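DNA mismatch repair protein MLH3 (Saccharomyces cerevisiae S288C, PDB 6RMN) pairs with MLH1 to form the MutLbeta heterodimer, which corrects insertion-deletion loops in DNA mismatch repair, and is represented here by its C-terminal endonuclease and dimerisation region. Local coordinates at residues B[51-55]-B[212-216]; B[14-18]-B[28-32]; B[155-159]-B[177-183]; B[73-78]-B[121-127]; B[100-105]-B[143-147]. One frame throughout, in Å; residues are numbered along the deposited sequence.

Interaction 1 of 5, residues B[51-55]-B[212-216]. With ZN (zinc ion), chain C; ZN (zinc ion), chain D.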
# COMPACT_ATOMS: atom_id res chain seq x y z
N CYS B 51 10.77 10.52 -3.07
CA CYS B 51 10.54 10.25 -1.66
C CYS B 51 11.88 10.20 -0.90
O CYS B 51 12.05 10.91 0.08
CB CYS B 51 9.77 8.94 -1.51
SG CYS B 51 9.48 8.45 0.21
N ASP B 52 12.81 9.35 -1.36
CA ASP B 52 14.13 9.15 -0.77
C ASP B 52 14.99 10.42 -0.86
O ASP B 52 15.59 10.82 0.15
CB ASP B 52 14.83 7.94 -1.43
CG ASP B 52 15.97 7.36 -0.61
OD1 ASP B 52 15.98 7.57 0.65
OD2 ASP B 52 16.84 6.69 -1.19
N GLU B 53 15.00 11.07 -2.04
CA GLU B 53 15.72 12.32 -2.31
C GLU B 53 15.25 13.44 -1.37
O GLU B 53 16.09 14.18 -0.86
CB GLU B 53 15.53 12.73 -3.78
CG GLU B 53 16.27 13.98 -4.22
CD GLU B 53 15.98 14.28 -5.67
OE1 GLU B 53 16.47 13.53 -6.55
OE2 GLU B 53 15.20 15.23 -5.93
N ARG B 54 13.93 13.53 -1.12
CA ARG B 54 13.32 14.50 -0.21
C ARG B 54 13.81 14.33 1.24
O ARG B 54 14.19 15.32 1.89
CB ARG B 54 11.79 14.42 -0.26
CG ARG B 54 11.12 15.47 0.62
CD ARG B 54 11.21 16.80 -0.08
NE ARG B 54 11.88 17.81 0.72
CZ ARG B 54 12.05 19.06 0.33
NH1 ARG B 54 11.62 19.46 -0.87
NH2 ARG B 54 12.67 19.92 1.12
N ILE B 55 13.74 13.08 1.75
CA ILE B 55 14.18 12.72 3.10
C ILE B 55 15.66 13.09 3.25
O ILE B 55 16.05 13.64 4.28
CB ILE B 55 13.94 11.19 3.40
CG1 ILE B 55 12.43 10.82 3.33
CG2 ILE B 55 14.55 10.78 4.76
CD1 ILE B 55 12.15 9.36 3.01
N LEU B 212 10.34 4.31 4.46
CA LEU B 212 10.41 5.43 3.52
C LEU B 212 9.23 6.40 3.67
O LEU B 212 9.47 7.60 3.77
CB LEU B 212 10.55 4.95 2.06
CG LEU B 212 11.95 4.56 1.60
CD1 LEU B 212 11.90 3.84 0.28
CD2 LEU B 212 12.85 5.78 1.47
N ILE B 213 7.98 5.89 3.70
CA ILE B 213 6.79 6.74 3.84
C ILE B 213 6.70 7.35 5.26
O ILE B 213 6.31 8.51 5.38
CB ILE B 213 5.49 6.02 3.38
CG1 ILE B 213 5.61 5.50 1.92
CG2 ILE B 213 4.22 6.91 3.54
CD1 ILE B 213 5.96 6.57 0.77
N SER B 214 7.09 6.60 6.29
CA SER B 214 7.11 7.06 7.69
C SER B 214 8.01 8.30 7.82
O SER B 214 7.61 9.30 8.43
CB SER B 214 7.61 5.95 8.61
OG SER B 214 7.71 6.38 9.96
N LYS B 215 9.23 8.22 7.24
CA LYS B 215 10.21 9.30 7.24
C LYS B 215 9.70 10.47 6.39
O LYS B 215 9.83 11.61 6.82
CB LYS B 215 11.57 8.80 6.72
CG LYS B 215 12.33 7.89 7.68
CD LYS B 215 13.59 7.34 7.03
CE LYS B 215 14.48 6.61 8.00
NZ LYS B 215 15.47 5.75 7.30
N LEU B 216 9.09 10.20 5.21
CA LEU B 216 8.53 11.22 4.32
C LEU B 216 7.47 12.05 5.02
O LEU B 216 7.51 13.28 4.94
CB LEU B 216 7.98 10.63 3.01
CG LEU B 216 7.55 11.68 1.95
CD1 LEU B 216 8.74 12.50 1.42
CD2 LEU B 216 6.75 11.04 0.81
ZN ZN C . 16.74 12.95 -8.41
ZN ZN D . 14.39 15.86 -8.02
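Ile55 lays its CD1 methyl over the last turn of helix 206-216, 3.3 Å from Leu212 O, 4.0 Å from Leu212 CD2 and 3.8 Å from Lys215 CB. One turn earlier, Cys51 directs its thiol to the same helix: SG lies 3.8 Å from Leu216 CD2 and 4.0 Å from Ile213 CD1. Arg54 CG lies 3.9 Å from Leu216 CD1, while the guanidinium turns off to a salt bridge with Glu58. No hydrogen bond crosses; the helices pack through apolar surfaces, their axes 9.5 Å apart and inclined at 45°. Glu53 takes no part in this packing and bridges two zinc ions instead, OE1 to ZN of chain C at 2.0 Å and OE2 to ZN of chain D at 2.3 Å. His49, Cys194 and a residue of the MLH1 subunit complete the first site; Cys225 and His227 bind the second zinc. Val46 of strand 43-47 touches Cys51, Ile213 and Leu216, and Ile28 of strand 27-31 backs Leu212 and Ile213, so both helices pack on this sheet.

Interaction 2 of 5, residues B[14-18]-B[28-32]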
# COMPACT_ATOMS: atom_id res chain seq x y z
N LEU B 14 -1.04 12.83 4.86
CA LEU B 14 -0.05 11.76 4.82
C LEU B 14 0.02 10.92 6.09
O LEU B 14 0.35 9.73 6.00
CB LEU B 14 1.35 12.32 4.53
CG LEU B 14 2.05 11.93 3.22
CD1 LEU B 14 3.53 12.22 3.31
CD2 LEU B 14 1.87 10.45 2.90
N ALA B 15 -0.27 11.53 7.26
CA ALA B 15 -0.26 10.87 8.56
C ALA B 15 -1.30 9.74 8.65
O ALA B 15 -1.05 8.74 9.34
CB ALA B 15 -0.51 11.88 9.67
N LYS B 16 -2.43 9.89 7.93
CA LYS B 16 -3.53 8.91 7.86
C LYS B 16 -3.31 7.86 6.74
O LYS B 16 -4.27 7.20 6.35
CB LYS B 16 -4.85 9.66 7.58
CG LYS B 16 -5.38 10.54 8.70
CD LYS B 16 -6.37 11.56 8.14
CE LYS B 16 -7.38 12.05 9.16
NZ LYS B 16 -8.53 11.12 9.30
N TYR B 17 -2.08 7.70 6.22
CA TYR B 17 -1.79 6.80 5.10
C TYR B 17 -0.94 5.58 5.41
O TYR B 17 0.26 5.73 5.71
CB TYR B 17 -1.16 7.57 3.91
CG TYR B 17 -2.17 8.25 3.01
CD1 TYR B 17 -2.72 9.48 3.35
CD2 TYR B 17 -2.55 7.68 1.80
CE1 TYR B 17 -3.65 10.11 2.53
CE2 TYR B 17 -3.47 8.30 0.96
CZ TYR B 17 -4.03 9.51 1.34
OH TYR B 17 -4.96 10.13 0.54
N GLU B 18 -1.53 4.37 5.21
CA GLU B 18 -0.92 3.04 5.34
C GLU B 18 -0.37 2.55 3.98
O GLU B 18 -1.03 2.71 2.95
CB GLU B 18 -1.94 2.03 5.90
CG GLU B 18 -1.31 0.72 6.38
CD GLU B 18 -2.21 -0.24 7.14
OE1 GLU B 18 -2.63 0.10 8.27
OE2 GLU B 18 -2.46 -1.35 6.61
N ILE B 28 5.44 3.58 -4.69
CA ILE B 28 4.97 3.02 -3.44
C ILE B 28 3.48 3.35 -3.37
O ILE B 28 3.13 4.52 -3.33
CB ILE B 28 5.76 3.49 -2.19
CG1 ILE B 28 7.26 3.07 -2.29
CG2 ILE B 28 5.10 2.94 -0.90
CD1 ILE B 28 8.22 3.91 -1.48
N LEU B 29 2.62 2.31 -3.46
CA LEU B 29 1.18 2.49 -3.38
C LEU B 29 0.76 2.63 -1.92
O LEU B 29 1.11 1.78 -1.09
CB LEU B 29 0.41 1.35 -4.08
CG LEU B 29 -1.15 1.41 -4.08
CD1 LEU B 29 -1.68 2.59 -4.93
CD2 LEU B 29 -1.75 0.08 -4.57
N ILE B 30 0.06 3.73 -1.61
CA ILE B 30 -0.42 4.04 -0.27
C ILE B 30 -1.94 4.27 -0.26
O ILE B 30 -2.52 4.70 -1.27
CB ILE B 30 0.39 5.19 0.41
CG1 ILE B 30 0.22 6.55 -0.32
CG2 ILE B 30 1.89 4.81 0.56
CD1 ILE B 30 0.70 7.84 0.47
N ARG B 31 -2.59 3.92 0.85
CA ARG B 31 -4.03 4.11 1.04
C ARG B 31 -4.31 4.94 2.28
O ARG B 31 -3.58 4.82 3.26
CB ARG B 31 -4.79 2.76 1.15
CG ARG B 31 -4.31 1.81 2.27
CD ARG B 31 -5.14 0.55 2.35
NE ARG B 31 -4.66 -0.36 3.38
CZ ARG B 31 -5.39 -1.32 3.95
NH1 ARG B 31 -6.66 -1.48 3.61
NH2 ARG B 31 -4.86 -2.11 4.87
N CYS B 32 -5.36 5.78 2.23
CA CYS B 32 -5.79 6.58 3.38
C CYS B 32 -6.48 5.69 4.43
O CYS B 32 -7.26 4.79 4.08
CB CYS B 32 -6.69 7.74 2.95
SG CYS B 32 -7.28 8.77 4.31
O HOH W 1 -2.16 -1.53 3.95
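The CD1 methyl of Ile30 is the apolar centre, 3.8 Å from Leu14 CD2 and 3.5 Å from Tyr17 CD2. Ile213 of helix 206-216 and Val44 of the next strand also touch Ile30, which joins this cluster to the larger core. Farther along, Cys32 sits against the Tyr17 ring: its CB lies over one face, 3.9 Å from the ring centroid in a CH-pi contact, and its SG is 4.7 Å from that centroid, an oblique sulfur-aromatic approach. As the chain leaves helix 5-15 it enters strand 18-23, outermost within this chain in an antiparallel sheet, in a hairpin with 27-31. Glu18 and Arg31 form a hydrogen-bonded pair there: Glu18 N donates to Arg31 O and Arg31 N to Glu18 O, both at 2.9 Å. The side chains of the pair extend from the same face of the sheet and meet in a salt bridge, Arg31 NH2 to Glu18 OE2 3.1 Å, spanned also by a water that donates to Glu18 OE2 at 2.7 Å and accepts from Arg31 NE at 2.8 Å. Arg31 NH1 makes a salt bridge to an acidic side chain, and a hydrogen bond to the backbone, of the MLH1 subunit.

Interaction 3 of 5, residues B[155-159]-B[177-183]; sequences KLPMD and YSSCVPT
Both segments lie between helix 136-151 and helix 183-196. Lys155, extended (phi/psi -144/129°), has its CA 5.7 Å from that of Cys180, the closest CA pair. Its side chain (m, t, t, m) runs across 179-183, and NZ donates to Val181 O at 2.8 Å and Ser179 O at 3.3 Å. Leu156 (p, p) sets CD1 3.6 Å from Cys180 SG (chi1 m); one water joins Leu156 O to Cys180 O, 2.7 Å from each, and another accepts from Leu156 N at 3.1 Å and donates weakly to Ser179 O at 3.1 Å. Met158, chi1 -97° then m, m, folds SD to 3.7 Å from Cys180 CB and CE to 4.1 Å from CD2 of Tyr177 (chi1 m, chi2 92°), an oblique Met-aromatic contact. Asp159 O meets the Tyr177 ring edge, 3.6 Å from CE2. Residues 178-180 have helical angles; Pro182 is at the N-cap position of helix 183-196. An ammonium group and waters thus satisfy carbonyls of irregular loops, while Leu156, Met158 and Cys180 make the apolar side.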
# COMPACT_ATOMS: atom_id res chain seq x y z
N LYS B 155 17.71 37.31 -1.62
CA LYS B 155 18.14 36.50 -0.48
C LYS B 155 18.43 37.43 0.68
O LYS B 155 19.10 38.45 0.49
CB LYS B 155 19.37 35.64 -0.83
CG LYS B 155 18.97 34.33 -1.47
CD LYS B 155 20.02 33.28 -1.39
CE LYS B 155 19.72 32.19 -2.39
NZ LYS B 155 18.76 31.19 -1.85
N LEU B 156 17.87 37.15 1.86
CA LEU B 156 18.11 38.02 3.01
C LEU B 156 19.27 37.48 3.84
O LEU B 156 19.60 36.30 3.69
CB LEU B 156 16.84 38.34 3.85
CG LEU B 156 15.95 37.21 4.35
CD1 LEU B 156 16.46 36.64 5.66
CD2 LEU B 156 14.56 37.75 4.61
N PRO B 157 19.97 38.32 4.65
CA PRO B 157 21.14 37.82 5.40
C PRO B 157 20.82 36.84 6.52
O PRO B 157 19.69 36.82 7.03
CB PRO B 157 21.80 39.11 5.94
CG PRO B 157 21.12 40.25 5.23
CD PRO B 157 19.76 39.76 4.91
N MET B 158 21.80 36.00 6.89
CA MET B 158 21.68 35.01 7.95
C MET B 158 21.64 35.67 9.31
O MET B 158 22.67 36.15 9.78
CB MET B 158 22.86 34.01 7.91
CG MET B 158 22.56 32.74 7.20
SD MET B 158 21.19 31.77 7.88
CE MET B 158 21.94 31.11 9.30
N ASP B 159 20.47 35.68 9.96
CA ASP B 159 20.40 36.28 11.29
C ASP B 159 20.76 35.23 12.33
O ASP B 159 20.06 34.22 12.47
CB ASP B 159 19.05 36.95 11.56
CG ASP B 159 19.16 38.07 12.58
OD1 ASP B 159 19.86 39.07 12.29
OD2 ASP B 159 18.56 37.95 13.67
N TYR B 177 15.40 29.26 8.04
CA TYR B 177 16.64 29.84 7.54
C TYR B 177 16.97 29.35 6.13
O TYR B 177 17.96 29.78 5.54
CB TYR B 177 17.80 29.47 8.48
CG TYR B 177 17.59 29.87 9.92
CD1 TYR B 177 17.02 28.99 10.83
CD2 TYR B 177 18.01 31.11 10.38
CE1 TYR B 177 16.82 29.35 12.16
CE2 TYR B 177 17.83 31.48 11.72
CZ TYR B 177 17.23 30.60 12.60
OH TYR B 177 17.05 30.96 13.92
N SER B 178 16.16 28.41 5.61
CA SER B 178 16.29 27.76 4.30
C SER B 178 16.46 28.76 3.13
O SER B 178 17.24 28.50 2.21
CB SER B 178 15.08 26.87 4.05
OG SER B 178 15.46 25.71 3.33
N SER B 179 15.74 29.89 3.19
CA SER B 179 15.78 30.95 2.19
C SER B 179 17.15 31.68 2.07
O SER B 179 17.45 32.19 0.99
CB SER B 179 14.65 31.95 2.44
OG SER B 179 14.92 32.80 3.55
N CYS B 180 17.93 31.76 3.17
CA CYS B 180 19.24 32.42 3.28
C CYS B 180 20.37 31.64 2.65
O CYS B 180 21.44 32.19 2.42
CB CYS B 180 19.57 32.72 4.74
SG CYS B 180 18.22 33.50 5.63
N VAL B 181 20.17 30.35 2.47
CA VAL B 181 21.19 29.46 1.95
C VAL B 181 21.61 29.87 0.53
O VAL B 181 20.75 29.90 -0.34
CB VAL B 181 20.74 27.99 2.05
CG1 VAL B 181 21.78 27.06 1.44
CG2 VAL B 181 20.46 27.62 3.50
N PRO B 182 22.91 30.23 0.27
CA PRO B 182 23.31 30.58 -1.10
C PRO B 182 22.95 29.50 -2.12
O PRO B 182 22.99 28.32 -1.79
CB PRO B 182 24.83 30.78 -0.98
CG PRO B 182 25.04 31.13 0.46
CD PRO B 182 24.05 30.29 1.20
N THR B 183 22.54 29.92 -3.35
CA THR B 183 22.14 29.05 -4.46
C THR B 183 23.14 27.91 -4.72
O THR B 183 22.72 26.78 -4.97
CB THR B 183 21.84 29.88 -5.72
OG1 THR B 183 20.86 30.87 -5.40
CG2 THR B 183 21.34 29.04 -6.90
O HOH W 2 21.66 34.85 2.68
O HOH W 3 15.85 34.85 1.32

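Interaction 4 of 5, residues B[73-78]-B[121-127]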
# COMPACT_ATOMS: atom_id res chain seq x y z
N PHE B 73 30.58 25.27 11.45
CA PHE B 73 30.72 24.95 10.03
C PHE B 73 32.20 25.01 9.63
O PHE B 73 32.83 26.04 9.81
CB PHE B 73 29.84 25.89 9.17
CG PHE B 73 29.64 25.49 7.72
CD1 PHE B 73 29.30 24.18 7.38
CD2 PHE B 73 29.72 26.43 6.71
CE1 PHE B 73 29.11 23.81 6.05
CE2 PHE B 73 29.50 26.07 5.37
CZ PHE B 73 29.22 24.76 5.05
N VAL B 74 32.75 23.88 9.17
CA VAL B 74 34.17 23.75 8.80
C VAL B 74 34.56 24.71 7.66
O VAL B 74 33.83 24.84 6.68
CB VAL B 74 34.56 22.26 8.51
CG1 VAL B 74 35.95 22.13 7.89
CG2 VAL B 74 34.45 21.41 9.78
N ALA B 75 35.71 25.39 7.82
CA ALA B 75 36.28 26.33 6.86
C ALA B 75 37.75 25.95 6.59
O ALA B 75 38.64 26.30 7.38
CB ALA B 75 36.15 27.76 7.38
N ARG B 76 37.98 25.19 5.51
CA ARG B 76 39.29 24.71 5.05
C ARG B 76 40.16 25.85 4.50
O ARG B 76 39.74 26.57 3.59
CB ARG B 76 39.10 23.57 4.02
CG ARG B 76 40.38 22.99 3.39
CD ARG B 76 41.24 22.17 4.35
NE ARG B 76 40.80 20.77 4.44
CZ ARG B 76 40.04 20.28 5.42
NH1 ARG B 76 39.61 21.08 6.39
NH2 ARG B 76 39.71 19.00 5.43
N ASP B 77 41.38 26.01 5.06
CA ASP B 77 42.36 27.02 4.65
C ASP B 77 42.82 26.78 3.22
O ASP B 77 43.21 25.67 2.86
CB ASP B 77 43.57 27.04 5.61
CG ASP B 77 43.40 27.85 6.88
OD1 ASP B 77 42.96 29.03 6.78
OD2 ASP B 77 43.73 27.33 7.96
N LEU B 78 42.75 27.83 2.40
CA LEU B 78 43.08 27.83 0.98
C LEU B 78 44.29 28.74 0.70
O LEU B 78 44.39 29.85 1.23
CB LEU B 78 41.84 28.29 0.20
CG LEU B 78 41.87 28.34 -1.33
CD1 LEU B 78 42.06 26.96 -1.94
CD2 LEU B 78 40.59 28.93 -1.84
N ILE B 121 41.06 34.99 -1.26
CA ILE B 121 40.27 34.01 -0.52
C ILE B 121 41.19 33.18 0.37
O ILE B 121 42.10 32.50 -0.13
CB ILE B 121 39.32 33.16 -1.42
CG1 ILE B 121 38.17 34.03 -1.97
CG2 ILE B 121 38.74 31.99 -0.66
CD1 ILE B 121 38.34 34.45 -3.36
N LYS B 122 40.95 33.26 1.68
CA LYS B 122 41.69 32.58 2.74
C LYS B 122 41.08 31.23 3.12
O LYS B 122 41.81 30.25 3.25
CB LYS B 122 41.85 33.49 3.97
CG LYS B 122 42.74 34.70 3.69
CD LYS B 122 43.08 35.48 4.95
CE LYS B 122 44.18 36.49 4.70
NZ LYS B 122 44.57 37.22 5.94
N THR B 123 39.75 31.18 3.32
CA THR B 123 39.06 29.94 3.70
C THR B 123 37.85 29.67 2.83
O THR B 123 37.20 30.61 2.35
CB THR B 123 38.66 29.91 5.21
OG1 THR B 123 37.52 30.74 5.44
CG2 THR B 123 39.80 30.27 6.16
N LEU B 124 37.52 28.38 2.65
CA LEU B 124 36.35 27.91 1.92
C LEU B 124 35.76 26.70 2.62
O LEU B 124 36.55 25.90 3.12
CB LEU B 124 36.71 27.52 0.48
CG LEU B 124 36.88 28.63 -0.57
CD1 LEU B 124 37.06 28.00 -1.94
CD2 LEU B 124 35.67 29.57 -0.60
N PRO B 125 34.43 26.49 2.66
CA PRO B 125 33.90 25.25 3.27
C PRO B 125 34.23 24.05 2.38
O PRO B 125 34.51 24.24 1.19
CB PRO B 125 32.40 25.51 3.36
CG PRO B 125 32.10 26.45 2.26
CD PRO B 125 33.33 27.32 2.10
N GLU B 126 34.23 22.83 2.94
CA GLU B 126 34.57 21.60 2.21
C GLU B 126 33.76 21.38 0.91
O GLU B 126 34.36 21.01 -0.10
CB GLU B 126 34.50 20.37 3.13
CG GLU B 126 35.61 20.34 4.18
CD GLU B 126 36.96 19.84 3.70
OE1 GLU B 126 37.30 18.67 4.00
OE2 GLU B 126 37.69 20.61 3.04
N MET B 127 32.44 21.63 0.93
CA MET B 127 31.55 21.52 -0.23
C MET B 127 32.08 22.38 -1.37
O MET B 127 32.21 21.89 -2.50
CB MET B 127 30.16 22.09 0.09
CG MET B 127 29.23 21.17 0.79
SD MET B 127 27.79 22.19 1.23
CE MET B 127 27.47 21.57 2.90
O HOH W 4 32.62 22.65 5.71
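Leu78, with chi1 t and chi2 p, turns CD2 inward to 3.8 Å from Ile121 CG2 and 3.7 Å from CD1 of Leu124 (m, t). At the other end, Phe73 (chi1 t) brings its ring to Pro125 and Met127: CE2 is 3.6 Å from Pro125 CB, and Met127 CE lies at the ring edge, 4.2 Å from CE1. Between these ends the short strand 76-77 runs antiparallel to strand 117-124 within a small branched sheet. Arg76 and Leu124 are a hydrogen-bonded pair, with Leu124 N to Arg76 O at 3.0 Å and a weak bond from Arg76 N to Leu124 O at 2.9 Å; Asp77 (m) and Thr123 (p) are a non-hydrogen-bonded pair, Asp77 OD1 3.5 Å from Thr123 CG2, and Leu78 N donates to Lys122 O at 2.7 Å. Lys122 and Thr123 both face Gly106 of strand 106-110, a classic beta bulge. Arg76, chi2 and chi3 both p, curls back to set NH2 2.8 Å from OE1 of Glu126 (m, m); the oxygen lies over the guanidinium face, a purely electrostatic salt bridge. Glu126 starts helix 126-132 just after Pro125 at the N-cap, and a water links Glu126 N (3.2 Å) to Val74 O (2.7 Å).

Interaction 5 of 5, residues B[100-105]-B[143-147]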
# COMPACT_ATOMS: atom_id res chain seq x y z
N PHE B 100 29.64 36.54 4.20
CA PHE B 100 30.34 35.38 3.63
C PHE B 100 31.08 34.54 4.68
O PHE B 100 31.20 33.34 4.47
CB PHE B 100 31.28 35.79 2.49
CG PHE B 100 30.59 36.01 1.17
CD1 PHE B 100 30.28 34.94 0.34
CD2 PHE B 100 30.24 37.30 0.75
CE1 PHE B 100 29.64 35.15 -0.90
CE2 PHE B 100 29.60 37.50 -0.47
CZ PHE B 100 29.30 36.43 -1.29
N LYS B 101 31.55 35.16 5.80
CA LYS B 101 32.24 34.46 6.90
C LYS B 101 31.34 33.41 7.56
O LYS B 101 31.84 32.37 7.98
CB LYS B 101 32.77 35.45 7.97
CG LYS B 101 33.86 36.42 7.52
CD LYS B 101 35.29 35.85 7.64
CE LYS B 101 36.34 36.80 7.11
NZ LYS B 101 37.66 36.14 6.97
N LYS B 102 30.03 33.67 7.63
CA LYS B 102 29.03 32.75 8.22
C LYS B 102 28.91 31.42 7.45
O LYS B 102 28.49 30.42 8.01
CB LYS B 102 27.65 33.42 8.28
CG LYS B 102 27.61 34.71 9.10
CD LYS B 102 26.30 35.43 8.90
CE LYS B 102 26.32 36.78 9.57
NZ LYS B 102 25.03 37.49 9.42
N TRP B 103 29.27 31.44 6.15
CA TRP B 103 29.24 30.28 5.27
C TRP B 103 30.62 29.67 5.03
O TRP B 103 30.78 28.86 4.13
CB TRP B 103 28.56 30.64 3.93
CG TRP B 103 27.15 31.12 4.10
CD1 TRP B 103 26.71 32.41 4.04
CD2 TRP B 103 26.01 30.31 4.43
NE1 TRP B 103 25.35 32.45 4.27
CE2 TRP B 103 24.90 31.18 4.53
CE3 TRP B 103 25.82 28.94 4.65
CZ2 TRP B 103 23.61 30.71 4.80
CZ3 TRP B 103 24.54 28.48 4.95
CH2 TRP B 103 23.46 29.37 5.05
N GLY B 104 31.60 30.05 5.86
CA GLY B 104 32.97 29.54 5.77
C GLY B 104 33.82 30.16 4.68
O GLY B 104 34.94 29.71 4.45
N ILE B 105 33.30 31.20 4.01
CA ILE B 105 34.01 31.90 2.93
C ILE B 105 34.70 33.11 3.55
O ILE B 105 34.05 34.10 3.88
CB ILE B 105 33.04 32.25 1.74
CG1 ILE B 105 32.34 30.99 1.19
CG2 ILE B 105 33.77 33.04 0.63
CD1 ILE B 105 30.93 31.19 0.75
N LEU B 143 30.47 33.47 -6.02
CA LEU B 143 30.48 34.47 -4.95
C LEU B 143 29.72 35.75 -5.37
O LEU B 143 28.97 36.30 -4.55
CB LEU B 143 31.92 34.77 -4.48
CG LEU B 143 32.72 33.56 -3.93
CD1 LEU B 143 34.09 33.98 -3.46
CD2 LEU B 143 31.99 32.84 -2.82
N LEU B 144 29.88 36.19 -6.64
CA LEU B 144 29.18 37.35 -7.19
C LEU B 144 27.68 37.12 -7.21
O LEU B 144 26.93 38.03 -6.88
CB LEU B 144 29.66 37.70 -8.61
CG LEU B 144 30.90 38.56 -8.71
CD1 LEU B 144 31.46 38.50 -10.10
CD2 LEU B 144 30.62 40.01 -8.30
N GLN B 145 27.25 35.91 -7.61
CA GLN B 145 25.84 35.49 -7.67
C GLN B 145 25.17 35.69 -6.29
O GLN B 145 24.14 36.36 -6.23
CB GLN B 145 25.74 34.03 -8.15
CG GLN B 145 24.33 33.51 -8.40
CD GLN B 145 24.34 31.99 -8.50
OE1 GLN B 145 24.79 31.29 -7.58
NE2 GLN B 145 23.86 31.46 -9.61
N HIS B 146 25.81 35.21 -5.20
CA HIS B 146 25.31 35.41 -3.84
C HIS B 146 25.33 36.89 -3.40
O HIS B 146 24.36 37.33 -2.78
CB HIS B 146 26.01 34.52 -2.82
CG HIS B 146 25.32 34.56 -1.48
ND1 HIS B 146 23.98 34.21 -1.36
CD2 HIS B 146 25.79 34.94 -0.27
CE1 HIS B 146 23.69 34.37 -0.08
NE2 HIS B 146 24.74 34.81 0.61
N ALA B 147 26.41 37.63 -3.71
CA ALA B 147 26.55 39.06 -3.39
C ALA B 147 25.43 39.87 -4.05
O ALA B 147 24.87 40.77 -3.41
CB ALA B 147 27.91 39.57 -3.84
O HOH W 5 24.20 34.92 3.62
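A Schellman motif ends helix 87-101 beside helix 136-151: Ile105 N bonds to Phe100 O at 3.0 Å and Gly104 N to Lys101 O at 3.2 Å, with Gly104 at positive phi (79°) as the C-prime residue. The turn presents Phe100, Trp103 and Ile105 to the second helix. Leu143 (m, t) comes first there, its CD2 3.8 Å from Phe100 CE1 and 3.9 Å from Ile105 CG2, while its carbonyl O lies near the plane of the Phe100 ring, 3.3 Å from CZ. Phe93, farther back on helix 87-101, also touches Leu143. One turn on, His146 (chi1 t) meets both aromatic residues. Its edge approaches the Phe100 face in an offset edge-to-face pair, centroids 5.5 Å apart and planes at 86°; the Trp103 five-membered ring lies obliquely to it at 5.8 Å between centroids. The three rings form a buried aromatic cluster, against which Pro182 rests. Ala147 follows, with CB 4.3 Å from Phe100 CZ. No direct hydrogen bond joins the segments, but a water accepts from Trp103 NE1 at 2.8 Å and lies 3.1 Å from His146 NE2.

Overall arrangement
From the N terminus, interaction 2 closes first, a short hairpin loop complete before interaction 1 opens. Interaction 1 then spans most of the remaining chain, from helix 48-69 to helix 206-216, and interactions 3, 4 and 5 all fall within its loop. Interactions 4 and 5 cross, their segments alternating, whereas interaction 3 closes after both. Two groups result. Interactions 1 and 2 touch through Ile213 and Ile28, joining the sheet that holds strand 27-31 to helix 206-216, which packs on the zinc-binding helix 48-69. On the other side of the chain's centre, interaction 5 links 4 and 3: Gly104 meets Thr123, and Trp103 meets Met158. Helix 48-69 runs between the groups.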